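Local coordinates for amino acid adenylation domain-containing protein (Bacillus stratosphericus LAMA 585, PDB 6ULY) that probably selects an alpha-keto acid and activates it as a keto acyl adenylate for nonribosomal depsipeptide synthesis, at residues S334-A339 with P415-G420; D171-F176 with C188-H193; T391-N396 with R409-G414; A2-G7 with G384-G389. All coordinates share one frame; numbering follows the deposited sequence.

Contact 1 of 4, residues S334-A339 with P415-G420; sequences SEISSA and PTTMKG. With QA7 (5'-O-{(S)-hydroxy[(4-methyl-2-oxopentanoyl)oxy]phosphoryl}adenosine), chain C.
Glu335 to Ser337 meet Thr416 to Met418 in a buried loop-to-loop contact beside the bound keto acyl adenylate. Segment 334-339 turns from strand 327-333 into strand 338-342, with a G1 beta bulge at Ser337 and Ser338. Two neighbouring carbonyls tie it to the other loop. Met418 N donates to Glu335 O at 2.7 Å. Thr416 OG1 donates to Ile336 O at 3.0 Å, from 43° above the carbonyl plane. A chi1 of 73° sets this OG1 between its own backbone N and carbonyl carbon. Glu335 and Met418 lie side by side, pointing the same way, and Glu335 CG touches Met418 CE at 3.6 Å. The carboxylate leads away from Met418. Its OE1 is met from above its plane by Ser334 OG, and its OE2 bonds to Tyr421 OH. On the ligand side, Ser334 N donates to phosphate oxygen O29 at 2.9 Å. Ser338 CA lies 3.3 Å from O31, the keto oxygen. Ala339 CB rests 3.7 Å from methyl C01. Around the contact, Met418 packs on Val189 of strand 188-192, Thr416 on Ala198 of helix 193-207, and Ser338 and Ala339 on Met229 of helix 224-237.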
loop_
_atom_site.group_PDB
_atom_site.type_symbol
_atom_site.label_atom_id
_atom_site.label_comp_id
_atom_site.label_asym_id
_atom_site.label_seq_id
_atom_site.Cartn_x
_atom_site.Cartn_y
_atom_site.Cartn_z
ATOM N N SER A 334 -12.838 10.121 6.160
ATOM C CA SER A 334 -13.320 9.328 7.283
ATOM C C SER A 334 -12.496 9.609 8.533
ATOM O O SER A 334 -13.037 9.648 9.645
ATOM C CB SER A 334 -13.283 7.842 6.927
ATOM O OG SER A 334 -11.948 7.387 6.830
ATOM N N GLU A 335 -11.186 9.837 8.368
ATOM C CA GLU A 335 -10.305 10.065 9.509
ATOM C C GLU A 335 -10.610 11.366 10.241
ATOM O O GLU A 335 -10.178 11.529 11.388
ATOM C CB GLU A 335 -8.837 10.082 9.064
ATOM C CG GLU A 335 -8.301 8.740 8.609
ATOM C CD GLU A 335 -8.490 8.499 7.126
ATOM O OE1 GLU A 335 -9.392 9.120 6.521
ATOM O OE2 GLU A 335 -7.730 7.687 6.562
ATOM N N ILE A 336 -11.334 12.290 9.610
ATOM C CA ILE A 336 -11.657 13.571 10.232
ATOM C C ILE A 336 -13.172 13.739 10.310
ATOM O O ILE A 336 -13.685 14.865 10.349
ATOM C CB ILE A 336 -10.989 14.733 9.471
ATOM C CG1 ILE A 336 -11.435 14.753 8.007
ATOM C CG2 ILE A 336 -9.457 14.613 9.538
ATOM C CD1 ILE A 336 -10.776 15.834 7.182
ATOM N N SER A 337 -13.897 12.614 10.335
ATOM C CA SER A 337 -15.334 12.577 10.610
ATOM C C SER A 337 -16.174 13.218 9.505
ATOM O O SER A 337 -17.235 13.783 9.782
ATOM C CB SER A 337 -15.658 13.241 11.952
ATOM O OG SER A 337 -15.020 12.565 13.018
ATOM N N SER A 338 -15.716 13.113 8.257
ATOM C CA SER A 338 -16.438 13.567 7.067
ATOM C C SER A 338 -16.006 14.987 6.706
ATOM O O SER A 338 -14.815 15.310 6.793
ATOM C CB SER A 338 -17.967 13.445 7.245
ATOM O OG SER A 338 -18.565 14.566 7.878
ATOM N N ALA A 339 -16.939 15.832 6.274
ATOM C CA ALA A 339 -16.555 17.096 5.658
ATOM C C ALA A 339 -16.001 18.072 6.688
ATOM O O ALA A 339 -16.464 18.130 7.827
ATOM C CB ALA A 339 -17.749 17.719 4.943
ATOM N N PRO A 415 -10.722 19.154 16.307
ATOM C CA PRO A 415 -11.298 18.192 17.250
ATOM C C PRO A 415 -12.050 17.037 16.610
ATOM O O PRO A 415 -12.609 16.217 17.346
ATOM C CB PRO A 415 -12.259 19.073 18.052
ATOM C CG PRO A 415 -12.752 20.068 17.040
ATOM C CD PRO A 415 -11.599 20.324 16.106
ATOM N N THR A 416 -12.090 16.957 15.281
ATOM C CA THR A 416 -12.849 15.926 14.585
ATOM C C THR A 416 -11.995 14.730 14.194
ATOM O O THR A 416 -12.507 13.798 13.566
ATOM C CB THR A 416 -13.503 16.507 13.327
ATOM O OG1 THR A 416 -12.504 16.732 12.327
ATOM C CG2 THR A 416 -14.202 17.821 13.630
ATOM N N THR A 417 -10.713 14.734 14.549
ATOM C CA THR A 417 -9.806 13.690 14.098
ATOM C C THR A 417 -10.072 12.384 14.839
ATOM O O THR A 417 -10.380 12.376 16.034
ATOM C CB THR A 417 -8.355 14.131 14.302
ATOM O OG1 THR A 417 -8.089 15.290 13.500
ATOM C CG2 THR A 417 -7.394 13.031 13.906
ATOM N N MET A 418 -9.956 11.277 14.111
ATOM C CA MET A 418 -10.114 9.951 14.688
ATOM C C MET A 418 -9.139 9.734 15.843
ATOM O O MET A 418 -8.126 10.424 15.979
ATOM C CB MET A 418 -9.858 8.885 13.622
ATOM C CG MET A 418 -8.475 8.999 12.994
ATOM S SD MET A 418 -7.969 7.549 12.049
ATOM C CE MET A 418 -6.335 8.055 11.532
ATOM N N LYS A 419 -9.447 8.732 16.673
ATOM C CA LYS A 419 -8.456 8.252 17.627
ATOM C C LYS A 419 -7.244 7.672 16.911
ATOM O O LYS A 419 -6.128 7.713 17.441
ATOM C CB LYS A 419 -9.054 7.185 18.545
ATOM C CG LYS A 419 -10.152 7.659 19.472
ATOM C CD LYS A 419 -10.445 6.583 20.506
ATOM C CE LYS A 419 -11.632 6.941 21.376
ATOM N NZ LYS A 419 -11.880 5.902 22.414
ATOM N N GLY A 420 -7.448 7.120 15.718
ATOM C CA GLY A 420 -6.381 6.498 14.963
ATOM C C GLY A 420 -6.839 5.218 14.296
ATOM O O GLY A 420 -7.953 4.741 14.548
HETATM C C01 QA7 C . -17.481 15.551 1.923
HETATM C C02 QA7 C . -17.517 14.088 2.159
HETATM C C03 QA7 C . -18.134 13.794 3.499
HETATM C C04 QA7 C . -16.119 13.619 1.911
HETATM C C05 QA7 C . -15.557 12.574 2.822
HETATM C C06 QA7 C . -14.941 11.348 2.233
HETATM C C10 QA7 C . -11.572 10.830 1.573
HETATM C C11 QA7 C . -10.840 11.162 0.457
HETATM C C12 QA7 C . -10.020 12.491 0.736
HETATM C C13 QA7 C . -9.895 13.002 -0.368
HETATM C C14 QA7 C . -11.184 12.527 -1.276
HETATM C C16 QA7 C . -13.040 13.869 -0.628
HETATM C C18 QA7 C . -12.997 15.423 -2.087
HETATM C C19 QA7 C . -13.176 16.522 -2.922
HETATM C C21 QA7 C . -11.398 15.911 -4.124
HETATM C C23 QA7 C . -11.985 14.601 -2.346
HETATM N N15 QA7 C . -12.043 13.631 -1.425
HETATM N N17 QA7 C . -13.635 14.959 -1.015
HETATM N N20 QA7 C . -12.365 16.725 -3.902
HETATM N N22 QA7 C . -11.190 14.877 -3.392
HETATM N N24 QA7 C . -14.227 17.409 -2.667
HETATM O O07 QA7 C . -14.305 10.425 2.986
HETATM O O09 QA7 C . -12.280 9.659 1.406
HETATM O O25 QA7 C . -11.737 11.580 -0.666
HETATM O O26 QA7 C . -8.771 12.547 -1.147
HETATM O O27 QA7 C . -8.713 12.339 1.464
HETATM O O28 QA7 C . -14.172 8.178 2.167
HETATM O O29 QA7 C . -12.606 8.837 3.617
HETATM O O30 QA7 C . -15.017 11.201 1.119
HETATM O O31 QA7 C . -15.565 12.743 3.944
HETATM P P08 QA7 C . -13.335 9.267 2.503
#

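Contact 2 of 4, residues D171-F176 with C188-H193; sequences DDSVFF and CVEHSH
Ser173 and Phe176 meet Glu190 across an antiparallel beta hairpin, formed by strands 173-178 and 188-192. The connection between them carries the Ser/Thr/Gly-rich sequence known as the A3 motif in adenylation domains. Glu190 runs out beside the Phe176 ring, both side chains pointing the same way. Its CB touches Phe176 CE1 at 3.5 Å. Its CG, anti to the backbone N (chi1 179°), lies 3.3 Å from Ser173 OG and also touches the ring at CE1. CD passes the same ring carbon. At the tip, OE1 accepts a hydrogen bond from Ser173 OG at 2.6 Å, from above the carboxylate plane. OE2 stays 3.9 Å from Phe176 CE1. Ser173 OG is also hydrogen-bonded to Lys419 NZ. Cys188 SG adds an oblique sulfur-aromatic contact, 4.4 Å from the centroid of the Phe176 ring.

The register slips by one residue in the middle, as in a beta bulge. Val174 N donates to His191 O at 2.8 Å, while His191 N donates to Phe175 O at 3.1 Å. The His191 ring itself is held from outside, by Ser334 O at NE2 and Ser195 OG at ND1. Ser192 stands at the N-cap of helix 193-207. Where that helix begins, His193 N donates to Asp172 O. Val174 CG2 then sits over the face of the His193 ring, 3.8 Å from its centroid, in a CH-pi contact.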
loop_
_atom_site.group_PDB
_atom_site.type_symbol
_atom_site.label_atom_id
_atom_site.label_comp_id
_atom_site.label_asym_id
_atom_site.label_seq_id
_atom_site.Cartn_x
_atom_site.Cartn_y
_atom_site.Cartn_z
ATOM N N ASP A 171 -15.285 10.473 25.168
ATOM C CA ASP A 171 -14.086 9.941 24.534
ATOM C C ASP A 171 -14.180 8.451 24.239
ATOM O O ASP A 171 -13.271 7.906 23.603
ATOM C CB ASP A 171 -12.861 10.215 25.410
ATOM C CG ASP A 171 -12.523 11.689 25.482
ATOM O OD1 ASP A 171 -12.379 12.317 24.410
ATOM O OD2 ASP A 171 -12.422 12.225 26.604
ATOM N N ASP A 172 -15.242 7.786 24.684
ATOM C CA ASP A 172 -15.465 6.402 24.295
ATOM C C ASP A 172 -15.509 6.292 22.776
ATOM O O ASP A 172 -16.013 7.183 22.087
ATOM C CB ASP A 172 -16.776 5.884 24.895
ATOM C CG ASP A 172 -16.713 5.738 26.403
ATOM O OD1 ASP A 172 -15.613 5.897 26.973
ATOM O OD2 ASP A 172 -17.766 5.460 27.017
ATOM N N SER A 173 -14.964 5.198 22.252
ATOM C CA SER A 173 -15.102 4.912 20.831
ATOM C C SER A 173 -16.567 4.671 20.487
ATOM O O SER A 173 -17.255 3.901 21.163
ATOM C CB SER A 173 -14.267 3.690 20.459
ATOM O OG SER A 173 -12.887 3.949 20.636
ATOM N N VAL A 174 -17.046 5.325 19.433
ATOM C CA VAL A 174 -18.448 5.241 19.048
ATOM C C VAL A 174 -18.651 4.320 17.849
ATOM O O VAL A 174 -19.663 3.621 17.776
ATOM C CB VAL A 174 -19.020 6.651 18.777
ATOM C CG1 VAL A 174 -18.367 7.280 17.551
ATOM C CG2 VAL A 174 -20.545 6.592 18.631
ATOM N N PHE A 175 -17.712 4.299 16.902
ATOM C CA PHE A 175 -17.755 3.303 15.837
ATOM C C PHE A 175 -16.410 3.240 15.126
ATOM O O PHE A 175 -15.604 4.172 15.187
ATOM C CB PHE A 175 -18.876 3.589 14.821
ATOM C CG PHE A 175 -18.700 4.867 14.043
ATOM C CD1 PHE A 175 -17.868 4.920 12.936
ATOM C CD2 PHE A 175 -19.396 6.007 14.399
ATOM C CE1 PHE A 175 -17.712 6.094 12.219
ATOM C CE2 PHE A 175 -19.245 7.183 13.687
ATOM C CZ PHE A 175 -18.403 7.224 12.592
ATOM N N PHE A 176 -16.183 2.109 14.465
ATOM C CA PHE A 176 -15.131 1.955 13.476
ATOM C C PHE A 176 -15.695 2.201 12.081
ATOM O O PHE A 176 -16.882 1.996 11.826
ATOM C CB PHE A 176 -14.534 0.547 13.525
ATOM C CG PHE A 176 -13.861 0.210 14.820
ATOM C CD1 PHE A 176 -12.618 0.734 15.125
ATOM C CD2 PHE A 176 -14.459 -0.654 15.720
ATOM C CE1 PHE A 176 -11.989 0.415 16.312
ATOM C CE2 PHE A 176 -13.839 -0.977 16.907
ATOM C CZ PHE A 176 -12.596 -0.440 17.205
ATOM N N CYS A 188 -8.759 0.715 9.750
ATOM C CA CYS A 188 -9.902 0.699 10.651
ATOM C C CYS A 188 -9.936 2.009 11.433
ATOM O O CYS A 188 -9.348 2.126 12.510
ATOM C CB CYS A 188 -9.800 -0.500 11.562
ATOM S SG CYS A 188 -11.368 -1.139 12.113
ATOM N N VAL A 189 -10.641 2.995 10.882
ATOM C CA VAL A 189 -10.721 4.309 11.508
ATOM C C VAL A 189 -11.590 4.204 12.753
ATOM O O VAL A 189 -12.771 3.849 12.674
ATOM C CB VAL A 189 -11.269 5.347 10.520
ATOM C CG1 VAL A 189 -11.441 6.711 11.186
ATOM C CG2 VAL A 189 -10.339 5.456 9.304
ATOM N N GLU A 190 -11.006 4.507 13.911
ATOM C CA GLU A 190 -11.706 4.436 15.188
ATOM C C GLU A 190 -12.048 5.849 15.649
ATOM O O GLU A 190 -11.155 6.681 15.826
ATOM C CB GLU A 190 -10.857 3.715 16.235
ATOM C CG GLU A 190 -11.516 3.623 17.606
ATOM C CD GLU A 190 -10.745 2.750 18.580
ATOM O OE1 GLU A 190 -11.383 2.187 19.493
ATOM O OE2 GLU A 190 -9.508 2.624 18.434
ATOM N N HIS A 191 -13.338 6.113 15.844
ATOM C CA HIS A 191 -13.819 7.431 16.220
ATOM C C HIS A 191 -14.446 7.396 17.604
ATOM O O HIS A 191 -14.853 6.344 18.102
ATOM C CB HIS A 191 -14.844 7.960 15.211
ATOM C CG HIS A 191 -14.231 8.701 14.065
ATOM N ND1 HIS A 191 -13.641 9.937 14.212
ATOM C CD2 HIS A 191 -14.124 8.385 12.754
ATOM C CE1 HIS A 191 -13.187 10.348 13.041
ATOM N NE2 HIS A 191 -13.470 9.425 12.139
ATOM N N SER A 192 -14.524 8.569 18.213
ATOM C CA SER A 192 -15.170 8.751 19.500
ATOM C C SER A 192 -16.415 9.610 19.326
ATOM O O SER A 192 -16.626 10.240 18.285
ATOM C CB SER A 192 -14.205 9.401 20.496
ATOM O OG SER A 192 -14.001 10.762 20.155
ATOM N N HIS A 193 -17.250 9.635 20.367
ATOM C CA HIS A 193 -18.389 10.547 20.361
ATOM C C HIS A 193 -17.928 11.985 20.159
ATOM O O HIS A 193 -18.571 12.761 19.439
ATOM C CB HIS A 193 -19.177 10.434 21.668
ATOM C CG HIS A 193 -19.679 9.056 21.967
ATOM N ND1 HIS A 193 -20.949 8.635 21.631
ATOM C CD2 HIS A 193 -19.090 8.010 22.595
ATOM C CE1 HIS A 193 -21.115 7.385 22.025
ATOM N NE2 HIS A 193 -20.003 6.983 22.616
#

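Contact 3 of 4, residues T391-N396 with R409-G414; sequences TIRIVN and RVQIKG. With SO4 (sulfate ion), chain K.
Five residue pairs, from Thr391 with Lys413 to Val395 with Arg409, join two neighbouring antiparallel strands. Hydrogen-bonded pairs at Thr391-Lys413, Arg393-Gln411 and Val395-Arg409 each exchange two N-H to O bonds. Thr391 N to Lys413 O, at 2.7 Å, is nearly straight at 178°. Ile392-Ile412 and Ile394-Val410 are the non-hydrogen-bonded pairs between them.

On the face of Arg393 and Gln411, these two side chains lie side by side, with guanidinium and amide planes 26° apart. Arg393 is extended from CG to NE (chi3 -177°), which carries NE alongside Gln411. Gln411 OE1 lies in the guanidinium plane and accepts from Arg393 NE at 2.6 Å and from Arg393 NH2 at 2.8 Å. This side-on grip limits rotation of both groups. Gln411 NE2 bonds to His439 ND1, and Trp437 makes a cation-pi contact with Arg393.

On the face of Ile392, Ile394, Val410 and Ile412 the contacts are apolar. Ile392 CG1 meets Ile412 CD1 at 3.6 Å, and Ile392 CG2 meets Val410 CG1 at 3.8 Å. Ile394 CD1 packs on Val410 CG2 at 3.7 Å.

An ionic group lies at one end. Arg409 NE donates to sulfate O3 at 3.0 Å. The ion, probably from the crystallisation liquor, also bonds to His399 NE2 and to Lys112 NZ of the second subunit.

The two are the second and third strands of a five-stranded antiparallel sheet. Strand 3-5 borders strand 391-395, strand 438-447 borders strand 408-413, and Leu451 of strand 450-456 packs against Ile392, Ile394 and Val410.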
loop_
_atom_site.group_PDB
_atom_site.type_symbol
_atom_site.label_atom_id
_atom_site.label_comp_id
_atom_site.label_asym_id
_atom_site.label_seq_id
_atom_site.Cartn_x
_atom_site.Cartn_y
_atom_site.Cartn_z
ATOM N N THR A 391 -8.535 23.763 11.620
ATOM C CA THR A 391 -7.478 24.541 10.991
ATOM C C THR A 391 -6.898 23.714 9.853
ATOM O O THR A 391 -6.620 22.524 10.024
ATOM C CB THR A 391 -6.374 24.920 11.986
ATOM O OG1 THR A 391 -6.956 25.475 13.174
ATOM C CG2 THR A 391 -5.459 25.952 11.369
ATOM N N ILE A 392 -6.739 24.340 8.695
ATOM C CA ILE A 392 -6.108 23.712 7.544
ATOM C C ILE A 392 -4.818 24.458 7.252
ATOM O O ILE A 392 -4.737 25.677 7.437
ATOM C CB ILE A 392 -7.027 23.721 6.307
ATOM C CG1 ILE A 392 -8.407 23.177 6.679
ATOM C CG2 ILE A 392 -6.395 22.917 5.181
ATOM C CD1 ILE A 392 -9.368 23.137 5.536
ATOM N N ARG A 393 -3.806 23.725 6.798
ATOM C CA ARG A 393 -2.585 24.350 6.316
ATOM C C ARG A 393 -2.065 23.558 5.127
ATOM O O ARG A 393 -2.398 22.385 4.935
ATOM C CB ARG A 393 -1.515 24.458 7.416
ATOM C CG ARG A 393 -0.824 23.149 7.776
ATOM C CD ARG A 393 0.361 23.397 8.709
ATOM N NE ARG A 393 1.096 22.172 9.013
ATOM C CZ ARG A 393 2.161 22.114 9.809
ATOM N NH1 ARG A 393 2.624 23.212 10.395
ATOM N NH2 ARG A 393 2.763 20.953 10.023
ATOM N N ILE A 394 -1.255 24.234 4.319
ATOM C CA ILE A 394 -0.616 23.656 3.146
ATOM C C ILE A 394 0.891 23.738 3.359
ATOM O O ILE A 394 1.419 24.820 3.640
ATOM C CB ILE A 394 -1.028 24.396 1.860
ATOM C CG1 ILE A 394 -2.549 24.590 1.800
ATOM C CG2 ILE A 394 -0.514 23.657 0.639
ATOM C CD1 ILE A 394 -3.353 23.308 1.646
ATOM N N VAL A 395 1.580 22.602 3.228
ATOM C CA VAL A 395 3.013 22.520 3.480
ATOM C C VAL A 395 3.709 21.880 2.285
ATOM O O VAL A 395 3.087 21.216 1.454
ATOM C CB VAL A 395 3.334 21.725 4.765
ATOM C CG1 VAL A 395 2.734 22.412 5.976
ATOM C CG2 VAL A 395 2.827 20.293 4.651
ATOM N N ASN A 396 5.027 22.075 2.220
ATOM C CA ASN A 396 5.819 21.601 1.098
ATOM C C ASN A 396 6.480 20.264 1.436
ATOM O O ASN A 396 6.174 19.627 2.451
ATOM C CB ASN A 396 6.854 22.658 0.692
ATOM C CG ASN A 396 7.886 22.931 1.776
ATOM O OD1 ASN A 396 8.042 22.163 2.726
ATOM N ND2 ASN A 396 8.601 24.039 1.629
ATOM N N ARG A 409 0.971 20.074 0.374
ATOM C CA ARG A 409 0.321 18.976 1.078
ATOM C C ARG A 409 -0.680 19.525 2.086
ATOM O O ARG A 409 -0.320 20.323 2.958
ATOM C CB ARG A 409 1.364 18.105 1.775
ATOM C CG ARG A 409 2.215 17.308 0.813
ATOM C CD ARG A 409 3.672 17.238 1.257
ATOM N NE ARG A 409 4.441 16.339 0.401
ATOM C CZ ARG A 409 4.923 16.669 -0.793
ATOM N NH1 ARG A 409 4.722 17.886 -1.284
ATOM N NH2 ARG A 409 5.608 15.779 -1.500
ATOM N N VAL A 410 -1.931 19.081 1.971
ATOM C CA VAL A 410 -2.998 19.549 2.848
ATOM C C VAL A 410 -2.891 18.837 4.188
ATOM O O VAL A 410 -2.776 17.608 4.246
ATOM C CB VAL A 410 -4.378 19.305 2.211
ATOM C CG1 VAL A 410 -5.482 19.852 3.115
ATOM C CG2 VAL A 410 -4.452 19.922 0.823
ATOM N N GLN A 411 -2.948 19.606 5.269
ATOM C CA GLN A 411 -2.945 19.050 6.611
ATOM C C GLN A 411 -4.090 19.661 7.400
ATOM O O GLN A 411 -4.488 20.804 7.160
ATOM C CB GLN A 411 -1.611 19.308 7.329
ATOM C CG GLN A 411 -0.428 18.570 6.719
ATOM C CD GLN A 411 0.837 18.700 7.554
ATOM O OE1 GLN A 411 0.965 19.614 8.370
ATOM N NE2 GLN A 411 1.771 17.777 7.361
ATOM N N ILE A 412 -4.609 18.891 8.352
ATOM C CA ILE A 412 -5.802 19.268 9.096
ATOM C C ILE A 412 -5.519 19.170 10.585
ATOM O O ILE A 412 -5.009 18.149 11.060
ATOM C CB ILE A 412 -7.004 18.372 8.737
ATOM C CG1 ILE A 412 -7.246 18.361 7.228
ATOM C CG2 ILE A 412 -8.236 18.835 9.479
ATOM C CD1 ILE A 412 -7.626 19.702 6.658
ATOM N N LYS A 413 -5.882 20.212 11.321
ATOM C CA LYS A 413 -5.874 20.192 12.774
ATOM C C LYS A 413 -7.271 20.522 13.275
ATOM O O LYS A 413 -7.919 21.443 12.767
ATOM C CB LYS A 413 -4.871 21.198 13.348
ATOM C CG LYS A 413 -4.672 21.083 14.861
ATOM C CD LYS A 413 -4.147 22.381 15.494
ATOM C CE LYS A 413 -3.002 22.982 14.718
ATOM N NZ LYS A 413 -2.343 24.090 15.472
ATOM N N GLY A 414 -7.737 19.774 14.270
ATOM C CA GLY A 414 -9.013 20.064 14.869
ATOM C C GLY A 414 -9.509 18.973 15.789
ATOM O O GLY A 414 -8.830 17.972 16.044
HETATM S S SO4 K . 4.923 13.200 2.922
HETATM O O1 SO4 K . 5.060 12.833 4.323
HETATM O O2 SO4 K . 6.165 12.978 2.229
HETATM O O3 SO4 K . 4.558 14.589 2.792
HETATM O O4 SO4 K . 3.897 12.392 2.335
HETATM O O HOH W 1 -7.896 23.883 14.886
#

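Contact 4 of 4, residues A2-G7 with G384-G389; sequences ALSYGG and GKPIPG
Ser4 carries its OG anti to the backbone N (chi1 -178°), which sets the hydroxyl against the Pro386 ring, 3.3 Å from CD. Pro386 CG rests 3.5 Å from Ser4 O. The CB of Tyr5 leaves on the side away from segment 384-389, but the far part of the ring comes back, and Tyr5 CE1 approaches Gly389 C at 4.1 Å. Gly7 N lies 3.3 Å above one face of this ring, offset toward the rim.

From Gly6 on, the contact is largely backbone against backbone. Gly6, with no side chain, brings its CA close to two carbonyls, and a CA-H...O contact joins it to Ile387 O at 3.5 Å. Pro388 CA returns a similar contact to Gly6 O at 3.4 Å. One conventional hydrogen bond crosses: Gly389 N donates to Gly7 O at 2.8 Å, with 148° at the hydrogen. The contact joins the N-terminal segment to the proline- and glycine-rich segment 384-389.

Ser4 OG has its polar partner elsewhere, at Gly449 O. Strand 3-5 is an outermost strand of the sheet that continues with strand 391-395, where Pro386 touches Ile392. The weakly bonded strand at about 385-386 lies at the edge of another sheet, next to strand 338-342. On helix 193-207, Ile387 packs on Ala206 and Pro388 on Ala205.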
loop_
_atom_site.group_PDB
_atom_site.type_symbol
_atom_site.label_atom_id
_atom_site.label_comp_id
_atom_site.label_asym_id
_atom_site.label_seq_id
_atom_site.Cartn_x
_atom_site.Cartn_y
_atom_site.Cartn_z
ATOM N N ALA A 2 -0.674 30.090 4.014
ATOM C CA ALA A 2 -1.656 29.045 3.736
ATOM C C ALA A 2 -1.999 28.284 5.019
ATOM O O ALA A 2 -1.737 27.091 5.168
ATOM C CB ALA A 2 -1.133 28.106 2.658
ATOM N N LEU A 3 -2.593 29.015 5.962
ATOM C CA LEU A 3 -3.124 28.438 7.193
ATOM C C LEU A 3 -4.437 29.135 7.506
ATOM O O LEU A 3 -4.452 30.344 7.757
ATOM C CB LEU A 3 -2.138 28.588 8.357
ATOM C CG LEU A 3 -2.602 28.004 9.694
ATOM C CD1 LEU A 3 -1.416 27.476 10.494
ATOM C CD2 LEU A 3 -3.367 29.028 10.509
ATOM N N SER A 4 -5.532 28.374 7.497
ATOM C CA SER A 4 -6.876 28.917 7.642
ATOM C C SER A 4 -7.587 28.249 8.810
ATOM O O SER A 4 -7.682 27.019 8.864
ATOM C CB SER A 4 -7.680 28.715 6.357
ATOM O OG SER A 4 -8.974 29.282 6.462
ATOM N N TYR A 5 -8.097 29.065 9.728
ATOM C CA TYR A 5 -8.846 28.603 10.887
ATOM C C TYR A 5 -10.321 28.922 10.699
ATOM O O TYR A 5 -10.677 30.030 10.282
ATOM C CB TYR A 5 -8.331 29.268 12.164
ATOM C CG TYR A 5 -9.033 28.852 13.438
ATOM C CD1 TYR A 5 -9.145 27.514 13.787
ATOM C CD2 TYR A 5 -9.546 29.803 14.313
ATOM C CE1 TYR A 5 -9.768 27.134 14.958
ATOM C CE2 TYR A 5 -10.164 29.432 15.490
ATOM C CZ TYR A 5 -10.272 28.095 15.808
ATOM O OH TYR A 5 -10.890 27.716 16.977
ATOM N N GLY A 6 -11.174 27.953 11.015
ATOM C CA GLY A 6 -12.601 28.118 10.857
ATOM C C GLY A 6 -13.297 28.848 11.980
ATOM O O GLY A 6 -14.515 29.034 11.919
ATOM N N GLY A 7 -12.564 29.269 13.006
ATOM C CA GLY A 7 -13.146 29.965 14.131
ATOM C C GLY A 7 -13.480 29.032 15.281
ATOM O O GLY A 7 -13.510 27.805 15.153
ATOM N N GLY A 384 -14.035 25.823 -0.104
ATOM C CA GLY A 384 -14.546 26.711 0.922
ATOM C C GLY A 384 -13.670 26.773 2.157
ATOM O O GLY A 384 -12.599 26.166 2.249
ATOM N N LYS A 385 -14.159 27.546 3.118
ATOM C CA LYS A 385 -13.457 27.762 4.368
ATOM C C LYS A 385 -13.653 26.576 5.306
ATOM O O LYS A 385 -14.659 25.863 5.220
ATOM C CB LYS A 385 -13.957 29.029 5.055
ATOM C CG LYS A 385 -13.652 30.306 4.303
ATOM C CD LYS A 385 -13.747 31.523 5.209
ATOM C CE LYS A 385 -13.347 32.793 4.471
ATOM N NZ LYS A 385 -14.222 33.051 3.289
ATOM N N PRO A 386 -12.713 26.356 6.223
ATOM C CA PRO A 386 -12.898 25.293 7.213
ATOM C C PRO A 386 -14.120 25.561 8.074
ATOM O O PRO A 386 -14.482 26.708 8.337
ATOM C CB PRO A 386 -11.611 25.345 8.047
ATOM C CG PRO A 386 -10.649 26.156 7.256
ATOM C CD PRO A 386 -11.453 27.092 6.429
ATOM N N ILE A 387 -14.752 24.485 8.527
ATOM C CA ILE A 387 -15.862 24.606 9.465
ATOM C C ILE A 387 -15.291 25.074 10.799
ATOM O O ILE A 387 -14.075 24.966 11.020
ATOM C CB ILE A 387 -16.630 23.283 9.616
ATOM C CG1 ILE A 387 -15.708 22.170 10.124
ATOM C CG2 ILE A 387 -17.273 22.891 8.288
ATOM C CD1 ILE A 387 -16.446 20.862 10.415
ATOM N N PRO A 388 -16.109 25.611 11.702
ATOM C CA PRO A 388 -15.598 25.980 13.025
ATOM C C PRO A 388 -14.850 24.826 13.673
ATOM O O PRO A 388 -15.256 23.666 13.581
ATOM C CB PRO A 388 -16.866 26.341 13.804
ATOM C CG PRO A 388 -17.822 26.801 12.765
ATOM C CD PRO A 388 -17.518 26.003 11.522
ATOM N N GLY A 389 -13.736 25.162 14.328
ATOM C CA GLY A 389 -12.929 24.207 15.044
ATOM C C GLY A 389 -11.779 23.623 14.251
ATOM O O GLY A 389 -10.847 23.075 14.852
#

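Overall arrangement
Contact 1 lies between contact 2 and the pair of contacts 3 and 4, and holds Ser334, Ser338 and Ala339 of the adenylate pocket. Contact 2 is about 9 Å from it, centre to centre. They touch through Lys419 N to Glu190 O at 2.8 Å, a probable hydrogen bond. Contact 3, about 14 Å from contact 1 centre to centre, joins it through the chain, since Gly414 precedes Pro415. Contact 4 meets contact 1 where Pro415 CD lies 3.1 Å from Gly389 O. The centres of contacts 3 and 4 are about 10 Å apart. Strand 3-5 of contact 4 borders strand 391-395 of contact 3 in one sheet, with a probable hydrogen bond from Ser4 N to Ile392 O.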